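Local structure of TetR-family transcriptional regulator (Streptomyces coelicolor, 2G7L) at residues R90-A95 against L132-R137. The protein probably acts as a TetR-family transcriptional regulator, binding DNA through a helix-turn-helix domain and dimerising through an all-helical C-terminal domain. Residues are numbered along the deposited sequence; the frame is centred on the assembly and turned at random.
Sequences REQLRA and LELLAR
Leu134 reaches from helix 122-136 onto the backbone of helix 89-106, between Gln92 and Leu93. Its CB lies 4.0 Å from CG of Leu93, the two leucine side chains passing alongside and pointing opposite ways. With CG set beside its own backbone N (chi1 -71°), the fork is carried across to the facing helix. There CD1 of Leu134 rests 3.3 Å from the backbone N of Leu93, while CD2 of Leu134 lies 4.1 Å from NE2 of Gln92. A branched, purely apolar tip suits this place: both methyls share CB of Gln92, then part toward backbone and amide. Gln92 lies across Leu134, roughly perpendicular, and suits a partly exposed edge, offering aliphatic carbon to the methyls and OE1 to a weak hydrogen bond with Arg130. Beside this pair, CD1 of Leu93 meets CD1 of Leu135 at 3.9 Å; both are buried, Leu93 against Phe214 of helix 206-223 and Leu135 against Val145 of helix 142-161, where leucine fits. The axes of segments 90-95 and 132-136 are antiparallel but inclined, 151° between directions, with a closest approach of 8.9 Å. No hydrogen bond or salt bridge joins the segments, which meet by apolar packing within the probable ligand-binding and dimerisation domain.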
loop_
_atom_site.group_PDB
_atom_site.type_symbol
_atom_site.label_atom_id
_atom_site.label_comp_id
_atom_site.label_asym_id
_atom_site.label_seq_id
_atom_site.Cartn_x
_atom_site.Cartn_y
_atom_site.Cartn_z
ATOM N N ARG A 90 -6.855 -20.838 10.339
ATOM C CA ARG A 90 -6.669 -20.228 9.023
ATOM C C ARG A 90 -7.941 -19.559 8.574
ATOM O O ARG A 90 -7.925 -18.449 8.048
ATOM C CB ARG A 90 -6.185 -21.279 7.992
ATOM C CG ARG A 90 -5.911 -20.694 6.643
ATOM C CD ARG A 90 -5.089 -21.596 5.790
ATOM N NE ARG A 90 -4.989 -21.071 4.439
ATOM C CZ ARG A 90 -3.868 -21.109 3.714
ATOM N NH1 ARG A 90 -2.768 -21.664 4.231
ATOM N NH2 ARG A 90 -3.850 -20.616 2.460
ATOM N N GLU A 91 -9.051 -20.247 8.782
ATOM C CA GLU A 91 -10.362 -19.683 8.453
ATOM C C GLU A 91 -10.757 -18.458 9.338
ATOM O O GLU A 91 -11.391 -17.484 8.855
ATOM C CB GLU A 91 -11.409 -20.786 8.593
ATOM C CG GLU A 91 -12.870 -20.307 8.535
ATOM C CD GLU A 91 -13.832 -21.297 9.223
ATOM O OE1 GLU A 91 -13.459 -21.862 10.293
ATOM O OE2 GLU A 91 -14.965 -21.501 8.682
ATOM N N GLN A 92 -10.420 -18.533 10.624
ATOM C CA GLN A 92 -10.689 -17.451 11.562
ATOM C C GLN A 92 -9.750 -16.269 11.304
ATOM O O GLN A 92 -10.189 -15.146 11.347
ATOM C CB GLN A 92 -10.448 -17.928 12.985
ATOM C CG GLN A 92 -11.564 -18.805 13.635
ATOM C CD GLN A 92 -11.094 -19.364 14.970
ATOM O OE1 GLN A 92 -11.438 -18.839 16.044
ATOM N NE2 GLN A 92 -10.264 -20.404 14.911
ATOM N N LEU A 93 -8.461 -16.527 11.060
ATOM C CA LEU A 93 -7.531 -15.508 10.467
ATOM C C LEU A 93 -8.153 -14.796 9.267
ATOM O O LEU A 93 -8.228 -13.575 9.199
ATOM C CB LEU A 93 -6.196 -16.143 10.041
ATOM C CG LEU A 93 -4.855 -15.467 10.396
ATOM C CD1 LEU A 93 -3.888 -15.780 9.344
ATOM C CD2 LEU A 93 -4.865 -13.969 10.675
ATOM N N ARG A 94 -8.619 -15.564 8.303
ATOM C CA ARG A 94 -9.210 -14.932 7.157
ATOM C C ARG A 94 -10.388 -14.019 7.568
ATOM O O ARG A 94 -10.567 -12.905 6.999
ATOM C CB ARG A 94 -9.673 -15.981 6.141
ATOM C CG ARG A 94 -10.074 -15.345 4.793
ATOM C CD ARG A 94 -10.873 -16.276 3.850
ATOM N NE ARG A 94 -10.086 -17.426 3.334
ATOM C CZ ARG A 94 -9.393 -17.461 2.191
ATOM N NH1 ARG A 94 -9.294 -16.386 1.409
ATOM N NH2 ARG A 94 -8.766 -18.579 1.834
ATOM N N ALA A 95 -11.234 -14.502 8.500
ATOM C CA ALA A 95 -12.355 -13.647 8.994
ATOM C C ALA A 95 -11.890 -12.341 9.666
ATOM O O ALA A 95 -12.397 -11.259 9.341
ATOM C CB ALA A 95 -13.342 -14.443 9.903
ATOM N N LEU A 132 -1.756 -12.398 15.374
ATOM C CA LEU A 132 -0.554 -13.115 15.706
ATOM C C LEU A 132 -0.862 -14.507 16.339
ATOM O O LEU A 132 -0.210 -15.533 16.015
ATOM C CB LEU A 132 0.240 -12.301 16.706
ATOM C CG LEU A 132 1.231 -11.231 16.322
ATOM C CD1 LEU A 132 1.679 -10.427 17.573
ATOM C CD2 LEU A 132 2.436 -11.850 15.725
ATOM N N GLU A 133 -1.857 -14.508 17.231
ATOM C CA GLU A 133 -2.320 -15.709 17.934
ATOM C C GLU A 133 -2.744 -16.788 16.944
ATOM O O GLU A 133 -2.349 -17.938 17.044
ATOM C CB GLU A 133 -3.564 -15.306 18.754
ATOM C CG GLU A 133 -3.911 -16.200 19.931
ATOM C CD GLU A 133 -5.333 -15.906 20.460
ATOM O OE1 GLU A 133 -6.062 -16.900 20.701
ATOM O OE2 GLU A 133 -5.753 -14.709 20.575
ATOM N N LEU A 134 -3.634 -16.396 16.047
ATOM C CA LEU A 134 -4.155 -17.271 15.007
ATOM C C LEU A 134 -3.038 -17.741 14.059
ATOM O O LEU A 134 -2.853 -18.938 13.806
ATOM C CB LEU A 134 -5.235 -16.529 14.232
ATOM C CG LEU A 134 -6.545 -16.301 14.976
ATOM C CD1 LEU A 134 -7.559 -15.568 14.124
ATOM C CD2 LEU A 134 -7.211 -17.644 15.400
ATOM N N LEU A 135 -2.277 -16.798 13.524
ATOM C CA LEU A 135 -1.239 -17.199 12.590
ATOM C C LEU A 135 -0.272 -18.184 13.212
ATOM O O LEU A 135 0.256 -19.077 12.551
ATOM C CB LEU A 135 -0.490 -15.965 12.001
ATOM C CG LEU A 135 0.471 -16.292 10.834
ATOM C CD1 LEU A 135 -0.210 -17.081 9.622
ATOM C CD2 LEU A 135 1.230 -15.055 10.375
ATOM N N ALA A 136 0.022 -17.984 14.483
ATOM C CA ALA A 136 1.000 -18.820 15.220
ATOM C C ALA A 136 0.595 -20.355 15.290
ATOM O O ALA A 136 1.477 -21.220 15.388
ATOM C CB ALA A 136 1.199 -18.248 16.652
ATOM N N ARG A 137 -0.710 -20.619 15.197
ATOM C CA ARG A 137 -1.292 -21.971 15.303
ATOM C C ARG A 137 -0.871 -22.808 14.103
ATOM O O ARG A 137 -0.887 -24.044 14.156
ATOM C CB ARG A 137 -2.835 -21.878 15.438
ATOM C CG ARG A 137 -3.267 -21.143 16.758
ATOM C CD ARG A 137 -4.771 -21.076 17.143
ATOM N NE ARG A 137 -4.929 -20.527 18.518
ATOM C CZ ARG A 137 -6.023 -19.938 19.015
ATOM N NH1 ARG A 137 -6.019 -19.479 20.253
ATOM N NH2 ARG A 137 -7.122 -19.768 18.290
#